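COMB10 (Helicobacter pylori, PDB 2BHV) is a TrbI/VirB10-family core subunit of the Com type IV secretion system, whose periplasmic domain probably forms part of the envelope-spanning secretion apparatus. Local coordinates at residues Arg40-Ala50 / Val222-Pro233; Leu52-Ile60 / Tyr92-Leu103. All coordinates share one frame; numbering follows the deposited sequence.

Contact 1. Residues Arg40-Ala50 / Val222-Pro233; sequences RTITADKMIPA and VFISPNTDIFFP
Arg40 reaches along the backbone of Phe232 and Pro233. Its CB lies 3.9 Å from Phe231 CE1; CG and CD then run past Phe232 O, and a bend at chi3 (61°) turns the head back on that carbonyl. NE donates to Phe232 O at 2.7 Å, nearly in line with the C=O bond, while NH2 bonds Pro233 O from above its carbonyl plane and only weakly shares Phe232 O. A long, multi-donor side chain suits this place because both carbonyls lie within reach of its donors beyond the last strand pair.

Two antiparallel pairings follow, 41-42 with 229-231 and 48-50 with 222-226. Between them the type II turn Thr43-Lys46 is held by Asp229, whose OD1 accepts from Ala44 N at 2.8 Å, and by Asp45 N bonding Pro226 O.

Ile42 CD1 packs 3.6 Å from Phe232 CE1, and its CG2 meets Pro226 CG. Phe223, on the same face as Pro49, has Met47 SD 4.7 Å from its ring centroid, an oblique Met-aromatic contact. Backbone bonds thus set the register, while the Asp229 carboxylate holds the turn, where strand pairing is interrupted, and the Arg40 guanidinium holds the end beyond Thr41-Phe231.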
loop_
_atom_site.group_PDB
_atom_site.type_symbol
_atom_site.label_atom_id
_atom_site.label_comp_id
_atom_site.label_asym_id
_atom_site.label_seq_id
_atom_site.Cartn_x
_atom_site.Cartn_y
_atom_site.Cartn_z
ATOM N N ARG A 40 29.354 30.128 22.668
ATOM C CA ARG A 40 28.034 30.500 22.170
ATOM C C ARG A 40 27.651 29.658 20.953
ATOM O O ARG A 40 27.165 30.170 19.940
ATOM C CB ARG A 40 27.969 32.003 21.869
ATOM C CG ARG A 40 28.003 32.879 23.122
ATOM C CD ARG A 40 27.813 34.347 22.804
ATOM N NE ARG A 40 26.522 34.590 22.174
ATOM C CZ ARG A 40 25.369 34.695 22.828
ATOM N NH1 ARG A 40 25.337 34.589 24.147
ATOM N NH2 ARG A 40 24.244 34.908 22.158
ATOM N N THR A 41 27.859 28.355 21.079
ATOM C CA THR A 41 27.578 27.429 20.002
ATOM C C THR A 41 26.713 26.289 20.509
ATOM O O THR A 41 26.858 25.847 21.649
ATOM C CB THR A 41 28.886 26.858 19.410
ATOM O OG1 THR A 41 29.720 27.938 18.979
ATOM C CG2 THR A 41 28.600 25.946 18.226
ATOM N N ILE A 42 25.805 25.825 19.661
ATOM C CA ILE A 42 25.101 24.595 19.934
ATOM C C ILE A 42 25.707 23.528 19.046
ATOM O O ILE A 42 25.829 23.714 17.838
ATOM C CB ILE A 42 23.598 24.731 19.683
ATOM C CG1 ILE A 42 22.992 25.745 20.662
ATOM C CG2 ILE A 42 22.901 23.375 19.820
ATOM C CD1 ILE A 42 21.533 26.090 20.385
ATOM N N THR A 43 26.113 22.421 19.656
ATOM C CA THR A 43 26.724 21.327 18.925
ATOM C C THR A 43 25.709 20.640 18.025
ATOM O O THR A 43 24.542 20.457 18.402
ATOM C CB THR A 43 27.287 20.289 19.892
ATOM O OG1 THR A 43 28.213 20.931 20.780
ATOM C CG2 THR A 43 27.981 19.123 19.139
ATOM N N ALA A 44 26.161 20.257 16.837
ATOM C CA ALA A 44 25.402 19.362 15.971
ATOM C C ALA A 44 24.755 18.215 16.770
ATOM O O ALA A 44 25.369 17.641 17.680
ATOM C CB ALA A 44 26.290 18.816 14.858
ATOM N N ASP A 45 23.504 17.919 16.434
ATOM C CA ASP A 45 22.742 16.849 17.068
ATOM C C ASP A 45 22.513 17.019 18.576
ATOM O O ASP A 45 22.284 16.031 19.291
ATOM C CB ASP A 45 23.359 15.482 16.768
ATOM C CG ASP A 45 23.685 15.306 15.302
ATOM O OD1 ASP A 45 22.745 15.333 14.473
ATOM O OD2 ASP A 45 24.882 15.140 14.979
ATOM N N LYS A 46 22.570 18.257 19.065
ATOM C CA LYS A 46 21.942 18.544 20.340
ATOM C C LYS A 46 20.468 18.253 20.111
ATOM O O LYS A 46 19.954 18.459 19.006
ATOM C CB LYS A 46 22.132 20.003 20.742
ATOM C CG LYS A 46 22.592 20.203 22.194
ATOM C CD LYS A 46 21.436 20.208 23.196
ATOM C CE LYS A 46 21.939 20.010 24.625
ATOM N NZ LYS A 46 22.946 21.040 25.022
ATOM N N MET A 47 19.794 17.742 21.132
ATOM C CA MET A 47 18.385 17.455 21.011
ATOM C C MET A 47 17.655 18.532 21.760
ATOM O O MET A 47 17.660 18.534 22.986
ATOM C CB MET A 47 18.056 16.091 21.613
ATOM C CG MET A 47 18.810 14.927 21.033
ATOM S SD MET A 47 18.116 14.398 19.467
ATOM C CE MET A 47 19.256 15.153 18.332
ATOM N N ILE A 48 17.051 19.466 21.029
ATOM C CA ILE A 48 16.234 20.509 21.639
ATOM C C ILE A 48 14.791 20.017 21.750
ATOM O O ILE A 48 14.067 19.966 20.759
ATOM C CB ILE A 48 16.269 21.797 20.818
ATOM C CG1 ILE A 48 17.698 22.279 20.628
ATOM C CG2 ILE A 48 15.420 22.868 21.469
ATOM C CD1 ILE A 48 17.860 23.184 19.449
ATOM N N PRO A 49 14.370 19.645 22.961
ATOM C CA PRO A 49 13.028 19.119 23.114
ATOM C C PRO A 49 11.975 20.229 23.040
ATOM O O PRO A 49 12.130 21.288 23.646
ATOM C CB PRO A 49 13.064 18.492 24.496
ATOM C CG PRO A 49 14.072 19.289 25.225
ATOM C CD PRO A 49 15.090 19.710 24.238
ATOM N N ALA A 50 10.921 19.982 22.280
ATOM C CA ALA A 50 9.855 20.950 22.121
ATOM C C ALA A 50 8.534 20.229 21.911
ATOM O O ALA A 50 8.503 19.060 21.519
ATOM C CB ALA A 50 10.147 21.886 20.959
ATOM N N VAL A 222 8.520 16.645 20.354
ATOM C CA VAL A 222 9.482 16.623 19.267
ATOM C C VAL A 222 10.914 16.959 19.746
ATOM O O VAL A 222 11.079 17.670 20.729
ATOM C CB VAL A 222 8.980 17.599 18.177
ATOM C CG1 VAL A 222 10.022 18.631 17.793
ATOM C CG2 VAL A 222 8.426 16.836 16.981
ATOM N N PHE A 223 11.933 16.427 19.075
ATOM C CA PHE A 223 13.293 16.943 19.226
ATOM C C PHE A 223 13.655 17.732 17.987
ATOM O O PHE A 223 13.563 17.217 16.871
ATOM C CB PHE A 223 14.327 15.822 19.399
ATOM C CG PHE A 223 14.214 15.094 20.683
ATOM C CD1 PHE A 223 14.513 15.721 21.875
ATOM C CD2 PHE A 223 13.813 13.776 20.709
ATOM C CE1 PHE A 223 14.403 15.051 23.069
ATOM C CE2 PHE A 223 13.700 13.100 21.912
ATOM C CZ PHE A 223 13.990 13.741 23.091
ATOM N N ILE A 224 14.062 18.980 18.177
ATOM C CA ILE A 224 14.647 19.747 17.096
ATOM C C ILE A 224 16.166 19.624 17.192
ATOM O O ILE A 224 16.748 19.916 18.233
ATOM C CB ILE A 224 14.204 21.204 17.138
ATOM C CG1 ILE A 224 12.691 21.291 16.940
ATOM C CG2 ILE A 224 14.937 22.020 16.071
ATOM C CD1 ILE A 224 12.086 22.659 17.165
ATOM N N SER A 225 16.794 19.170 16.105
ATOM C CA SER A 225 18.206 18.832 16.104
ATOM C C SER A 225 18.985 19.546 14.994
ATOM O O SER A 225 18.687 19.394 13.815
ATOM C CB SER A 225 18.360 17.328 15.968
ATOM O OG SER A 225 19.729 16.967 15.883
ATOM N N PRO A 226 20.000 20.320 15.370
ATOM C CA PRO A 226 20.827 20.983 14.382
ATOM C C PRO A 226 21.640 19.978 13.591
ATOM O O PRO A 226 22.205 19.042 14.161
ATOM C CB PRO A 226 21.760 21.843 15.231
ATOM C CG PRO A 226 21.116 21.925 16.557
ATOM C CD PRO A 226 20.438 20.627 16.733
ATOM N N ASN A 227 21.685 20.163 12.283
ATOM C CA ASN A 227 22.495 19.319 11.429
ATOM C C ASN A 227 23.914 19.844 11.306
ATOM O O ASN A 227 24.762 19.230 10.660
ATOM C CB ASN A 227 21.850 19.182 10.065
ATOM C CG ASN A 227 20.599 18.351 10.106
ATOM O OD1 ASN A 227 20.527 17.368 10.833
ATOM N ND2 ASN A 227 19.599 18.741 9.323
ATOM N N THR A 228 24.165 20.993 11.922
ATOM C CA THR A 228 25.509 21.517 12.048
ATOM C C THR A 228 25.612 22.276 13.323
ATOM O O THR A 228 24.603 22.623 13.921
ATOM C CB THR A 228 25.863 22.528 10.966
ATOM O OG1 THR A 228 25.019 22.353 9.831
ATOM C CG2 THR A 228 27.330 22.341 10.551
ATOM N N ASP A 229 26.838 22.552 13.734
ATOM C CA ASP A 229 27.060 23.486 14.807
ATOM C C ASP A 229 26.402 24.813 14.428
ATOM O O ASP A 229 26.493 25.251 13.276
ATOM C CB ASP A 229 28.560 23.664 15.045
ATOM C CG ASP A 229 29.237 22.376 15.464
ATOM O OD1 ASP A 229 28.530 21.413 15.811
ATOM O OD2 ASP A 229 30.472 22.313 15.445
ATOM N N ILE A 230 25.702 25.421 15.380
ATOM C CA ILE A 230 25.116 26.740 15.161
ATOM C C ILE A 230 25.695 27.756 16.143
ATOM O O ILE A 230 25.570 27.596 17.362
ATOM C CB ILE A 230 23.582 26.749 15.326
ATOM C CG1 ILE A 230 22.935 25.585 14.580
ATOM C CG2 ILE A 230 23.029 28.074 14.844
ATOM C CD1 ILE A 230 21.455 25.436 14.859
ATOM N N PHE A 231 26.320 28.800 15.604
ATOM C CA PHE A 231 26.896 29.836 16.425
ATOM C C PHE A 231 25.923 30.982 16.561
ATOM O O PHE A 231 25.365 31.456 15.573
ATOM C CB PHE A 231 28.220 30.333 15.845
ATOM C CG PHE A 231 28.755 31.549 16.543
ATOM C CD1 PHE A 231 29.287 31.448 17.826
ATOM C CD2 PHE A 231 28.695 32.802 15.935
ATOM C CE1 PHE A 231 29.757 32.566 18.480
ATOM C CE2 PHE A 231 29.161 33.924 16.588
ATOM C CZ PHE A 231 29.695 33.807 17.861
ATOM N N PHE A 232 25.732 31.423 17.798
ATOM C CA PHE A 232 24.783 32.481 18.131
ATOM C C PHE A 232 25.550 33.748 18.526
ATOM O O PHE A 232 26.033 33.849 19.662
ATOM C CB PHE A 232 23.905 32.059 19.324
ATOM C CG PHE A 232 22.856 31.037 18.992
ATOM C CD1 PHE A 232 23.203 29.784 18.502
ATOM C CD2 PHE A 232 21.515 31.312 19.207
ATOM C CE1 PHE A 232 22.226 28.835 18.200
ATOM C CE2 PHE A 232 20.532 30.362 18.911
ATOM C CZ PHE A 232 20.892 29.129 18.404
ATOM N N PRO A 233 25.673 34.724 17.595
ATOM C CA PRO A 233 26.296 35.991 17.977
ATOM C C PRO A 233 25.523 36.654 19.116
ATOM O O PRO A 233 24.348 36.322 19.346
ATOM C CB PRO A 233 26.205 36.838 16.702
ATOM C CG PRO A 233 25.196 36.178 15.857
ATOM C CD PRO A 233 25.265 34.721 16.179
#

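Contact 2. Residues Leu52-Ile60 / Tyr92-Leu103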
loop_
_atom_site.group_PDB
_atom_site.type_symbol
_atom_site.label_atom_id
_atom_site.label_comp_id
_atom_site.label_asym_id
_atom_site.label_seq_id
_atom_site.Cartn_x
_atom_site.Cartn_y
_atom_site.Cartn_z
ATOM N N LEU A 52 4.557 20.826 20.064
ATOM C CA LEU A 52 3.870 21.612 19.051
ATOM C C LEU A 52 2.658 22.306 19.617
ATOM O O LEU A 52 1.819 21.664 20.249
ATOM C CB LEU A 52 3.423 20.727 17.908
ATOM C CG LEU A 52 4.467 19.981 17.083
ATOM C CD1 LEU A 52 3.769 19.216 15.973
ATOM C CD2 LEU A 52 5.517 20.934 16.505
ATOM N N ILE A 53 2.574 23.617 19.380
ATOM C CA ILE A 53 1.416 24.424 19.764
ATOM C C ILE A 53 0.386 24.369 18.649
ATOM O O ILE A 53 -0.804 24.428 18.897
ATOM C CB ILE A 53 1.823 25.889 20.057
ATOM C CG1 ILE A 53 2.711 25.944 21.298
ATOM C CG2 ILE A 53 0.608 26.771 20.254
ATOM C CD1 ILE A 53 3.592 27.177 21.361
ATOM N N THR A 54 0.868 24.224 17.425
ATOM C CA THR A 54 0.046 24.220 16.219
ATOM C C THR A 54 0.107 22.842 15.581
ATOM O O THR A 54 1.162 22.233 15.578
ATOM C CB THR A 54 0.601 25.259 15.236
ATOM O OG1 THR A 54 0.195 26.562 15.670
ATOM C CG2 THR A 54 0.122 25.019 13.794
ATOM N N PRO A 55 -1.023 22.332 15.052
ATOM C CA PRO A 55 -0.972 21.033 14.377
ATOM C C PRO A 55 -0.330 21.107 12.989
ATOM O O PRO A 55 -0.210 22.187 12.411
ATOM C CB PRO A 55 -2.449 20.646 14.255
ATOM C CG PRO A 55 -3.166 21.911 14.224
ATOM C CD PRO A 55 -2.384 22.886 15.062
ATOM N N ILE A 56 0.088 19.954 12.481
ATOM C CA ILE A 56 0.579 19.803 11.115
ATOM C C ILE A 56 -0.336 18.846 10.348
ATOM O O ILE A 56 -0.280 17.625 10.571
ATOM C CB ILE A 56 1.994 19.192 11.107
ATOM C CG1 ILE A 56 2.990 20.110 11.823
ATOM C CG2 ILE A 56 2.457 18.913 9.678
ATOM C CD1 ILE A 56 4.402 19.527 11.906
ATOM N N SER A 57 -1.174 19.393 9.457
ATOM C CA SER A 57 -2.043 18.568 8.581
ATOM C C SER A 57 -1.338 18.179 7.261
ATOM O O SER A 57 -0.517 18.942 6.752
ATOM C CB SER A 57 -3.334 19.310 8.268
ATOM O OG SER A 57 -3.040 20.520 7.579
ATOM N N SER A 58 -1.662 17.004 6.714
ATOM C CA SER A 58 -0.943 16.491 5.519
ATOM C C SER A 58 -1.502 16.974 4.166
ATOM O O SER A 58 -0.848 16.774 3.134
ATOM C CB SER A 58 -0.792 14.957 5.531
ATOM O OG SER A 58 -1.963 14.309 5.058
ATOM N N GLN A 59 -2.693 17.585 4.155
ATOM C CA GLN A 59 -3.136 18.266 2.940
ATOM C C GLN A 59 -2.491 19.657 2.904
ATOM O O GLN A 59 -1.495 19.869 2.209
ATOM C CB GLN A 59 -4.678 18.356 2.814
ATOM C CG GLN A 59 -5.518 17.201 3.436
ATOM C CD GLN A 59 -6.445 17.685 4.599
ATOM O OE1 GLN A 59 -5.993 17.914 5.738
ATOM N NE2 GLN A 59 -7.733 17.835 4.303
ATOM N N ILE A 60 -3.073 20.587 3.659
ATOM C CA ILE A 60 -2.513 21.928 3.897
ATOM C C ILE A 60 -0.983 21.887 4.106
ATOM O O ILE A 60 -0.487 21.102 4.924
ATOM C CB ILE A 60 -3.163 22.584 5.175
ATOM C CG1 ILE A 60 -4.681 22.773 4.997
ATOM C CG2 ILE A 60 -2.421 23.886 5.600
ATOM C CD1 ILE A 60 -5.487 22.760 6.334
ATOM N N TYR A 92 6.031 24.265 6.988
ATOM C CA TYR A 92 6.024 22.867 6.612
ATOM C C TYR A 92 5.256 22.639 5.321
ATOM O O TYR A 92 4.309 23.375 5.014
ATOM C CB TYR A 92 5.419 22.012 7.727
ATOM C CG TYR A 92 3.914 22.198 7.945
ATOM C CD1 TYR A 92 2.978 21.456 7.207
ATOM C CD2 TYR A 92 3.428 23.097 8.899
ATOM C CE1 TYR A 92 1.625 21.604 7.406
ATOM C CE2 TYR A 92 2.064 23.257 9.103
ATOM C CZ TYR A 92 1.166 22.503 8.353
ATOM O OH TYR A 92 -0.198 22.655 8.542
ATOM N N SER A 93 5.665 21.609 4.575
ATOM C CA SER A 93 4.903 21.127 3.431
ATOM C C SER A 93 4.938 19.604 3.361
ATOM O O SER A 93 5.892 18.969 3.819
ATOM C CB SER A 93 5.432 21.718 2.127
ATOM O OG SER A 93 6.682 21.139 1.772
ATOM N N ASN A 94 3.883 19.031 2.789
ATOM C CA ASN A 94 3.848 17.619 2.499
ATOM C C ASN A 94 4.118 17.431 1.017
ATOM O O ASN A 94 3.471 18.044 0.181
ATOM C CB ASN A 94 2.515 17.016 2.940
ATOM C CG ASN A 94 2.434 16.858 4.459
ATOM O OD1 ASN A 94 1.764 17.651 5.166
ATOM N ND2 ASN A 94 3.146 15.841 4.978
ATOM N N ASN A 95 5.169 16.671 0.710
ATOM C CA ASN A 95 5.586 16.386 -0.666
ATOM C C ASN A 95 5.188 14.950 -1.024
ATOM O O ASN A 95 6.035 14.050 -1.136
ATOM C CB ASN A 95 7.109 16.625 -0.830
ATOM C CG ASN A 95 7.673 16.169 -2.222
ATOM O OD1 ASN A 95 8.904 16.162 -2.439
ATOM N ND2 ASN A 95 6.775 15.789 -3.148
ATOM N N ASN A 96 3.888 14.741 -1.187
ATOM C CA ASN A 96 3.356 13.425 -1.528
ATOM C C ASN A 96 3.799 12.878 -2.909
ATOM O O ASN A 96 3.109 13.085 -3.917
ATOM C CB ASN A 96 1.819 13.433 -1.408
ATOM C CG ASN A 96 1.333 13.583 0.040
ATOM O OD1 ASN A 96 1.945 13.048 0.981
ATOM N ND2 ASN A 96 0.225 14.306 0.222
ATOM N N LYS A 97 4.959 12.207 -2.952
ATOM C CA LYS A 97 5.230 11.166 -3.979
ATOM C C LYS A 97 4.332 9.996 -3.563
ATOM O O LYS A 97 4.785 9.038 -2.906
ATOM C CB LYS A 97 6.713 10.731 -4.007
ATOM C CG LYS A 97 7.676 11.688 -4.728
ATOM C CD LYS A 97 8.113 11.156 -6.099
ATOM C CE LYS A 97 7.086 11.481 -7.185
ATOM N NZ LYS A 97 7.450 10.910 -8.518
ATOM N N MET A 98 3.055 10.106 -3.950
ATOM C CA MET A 98 1.933 9.515 -3.189
ATOM C C MET A 98 1.894 7.977 -3.079
ATOM O O MET A 98 2.496 7.251 -3.897
ATOM C CB MET A 98 0.570 10.163 -3.553
ATOM C CG MET A 98 0.060 11.167 -2.462
ATOM S SD MET A 98 -1.179 12.459 -2.894
ATOM C CE MET A 98 -2.522 11.511 -3.638
ATOM N N GLY A 99 1.181 7.509 -2.051
ATOM C CA GLY A 99 1.505 6.248 -1.390
ATOM C C GLY A 99 2.411 6.605 -0.220
ATOM O O GLY A 99 1.979 6.582 0.944
ATOM N N GLU A 100 3.656 6.971 -0.546
ATOM C CA GLU A 100 4.617 7.478 0.435
ATOM C C GLU A 100 4.272 8.878 0.955
ATOM O O GLU A 100 3.654 9.691 0.257
ATOM C CB GLU A 100 6.037 7.470 -0.142
ATOM C CG GLU A 100 7.119 7.959 0.831
ATOM C CD GLU A 100 8.467 7.278 0.621
ATOM O OE1 GLU A 100 8.721 6.777 -0.497
ATOM O OE2 GLU A 100 9.272 7.240 1.581
ATOM N N TYR A 101 4.698 9.134 2.190
ATOM C CA TYR A 101 4.469 10.390 2.885
ATOM C C TYR A 101 5.821 11.098 3.031
ATOM O O TYR A 101 6.846 10.460 3.308
ATOM C CB TYR A 101 3.856 10.069 4.250
ATOM C CG TYR A 101 3.841 11.181 5.276
ATOM C CD1 TYR A 101 5.014 11.595 5.917
ATOM C CD2 TYR A 101 2.636 11.788 5.653
ATOM C CE1 TYR A 101 4.989 12.617 6.888
ATOM C CE2 TYR A 101 2.600 12.805 6.616
ATOM C CZ TYR A 101 3.775 13.211 7.231
ATOM O OH TYR A 101 3.732 14.207 8.179
ATOM N N ARG A 102 5.824 12.410 2.811
ATOM C CA ARG A 102 7.018 13.214 3.018
ATOM C C ARG A 102 6.672 14.566 3.605
ATOM O O ARG A 102 5.896 15.318 3.012
ATOM C CB ARG A 102 7.788 13.410 1.719
ATOM C CG ARG A 102 8.826 14.546 1.816
ATOM C CD ARG A 102 10.056 14.176 2.683
ATOM N NE ARG A 102 11.024 13.435 1.877
ATOM C CZ ARG A 102 11.771 13.981 0.909
ATOM N NH1 ARG A 102 11.675 15.289 0.650
ATOM N NH2 ARG A 102 12.634 13.235 0.209
ATOM N N LEU A 103 7.266 14.867 4.764
ATOM C CA LEU A 103 7.023 16.122 5.482
ATOM C C LEU A 103 8.330 16.849 5.616
ATOM O O LEU A 103 9.314 16.263 6.104
ATOM C CB LEU A 103 6.487 15.850 6.895
ATOM C CG LEU A 103 5.655 16.873 7.689
ATOM C CD1 LEU A 103 5.956 16.765 9.163
ATOM C CD2 LEU A 103 5.818 18.306 7.228
#
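Pro55 skirts the contact between 52-60 and 92-103, its carbonyl oxygen 3.9 Å from Tyr92 OH. Ile56 follows and lays its CG2 methyl over one face of the Tyr92 ring, 3.8 Å from the centroid and 20° off the normal, a CH-pi contact displaced toward the rim. With CG2 anti to the backbone N, the beta-branch presents one methyl to the ring, and CG2 also meets Leu103 CD1 at 4.1 Å. A branched aliphatic residue suits a site between an aromatic face and a leucine.

Ser57 turns its CB away from the other segment, yet its carbonyl oxygen approaches Tyr92 CE1 to 3.5 Å. The small Ser58 points toward 92-103 and fits against two neighbours: its CA and CB lie beside the Asn94 side chain, and CB is 4.2 Å from Tyr101 CE2. Its hydroxyl is bonded to Val214 N, beyond both segments. Ile60 brings its carbonyl oxygen to Tyr92 CE1, at 3.3 Å, while its CG2 lies 3.9 Å from Tyr92 OH. Tyrosine suits position 92 because its broad flat ring gives a face to the Ile56 methyl while Pro55 O, Ser57 O and Ile60 O approach it obliquely.

Strand 56-57 pairs with 215-216, and Tyr92 is backbone-bonded to Gly62 in the large sheet, so this contact joins the two sheets chiefly through the Tyr92 ring. Asn201 and Asn197 of the neighbouring subunit add polar bonds to Tyr101 O and Leu103 N. The chemistry implies a union in which CH-pi and apolar contacts round Tyr92 join the segments.

The centres of the two contacts lie about 23 Å apart, and their first segments, 40-50 and 52-60, nearly adjoin in the chain. Contact 2 closes a short loop, 32 residues at its nearest ends, which falls within the much longer span of 172 residues bridged by contact 1. Both reach the large mixed sheet: contact 1 pairs strands 41-42 and 48-52 with 229-231 and 221-226, and contact 2 engages strand 87-94. After leaving that sheet at strand 48-52, the chain enters the small three-stranded sheet at 56-57. Contact 1 therefore brings together early and late parts of the TrbI-like family region, and contact 2 joins the small sheet to the large one near residues 100-103, which touch the second subunit.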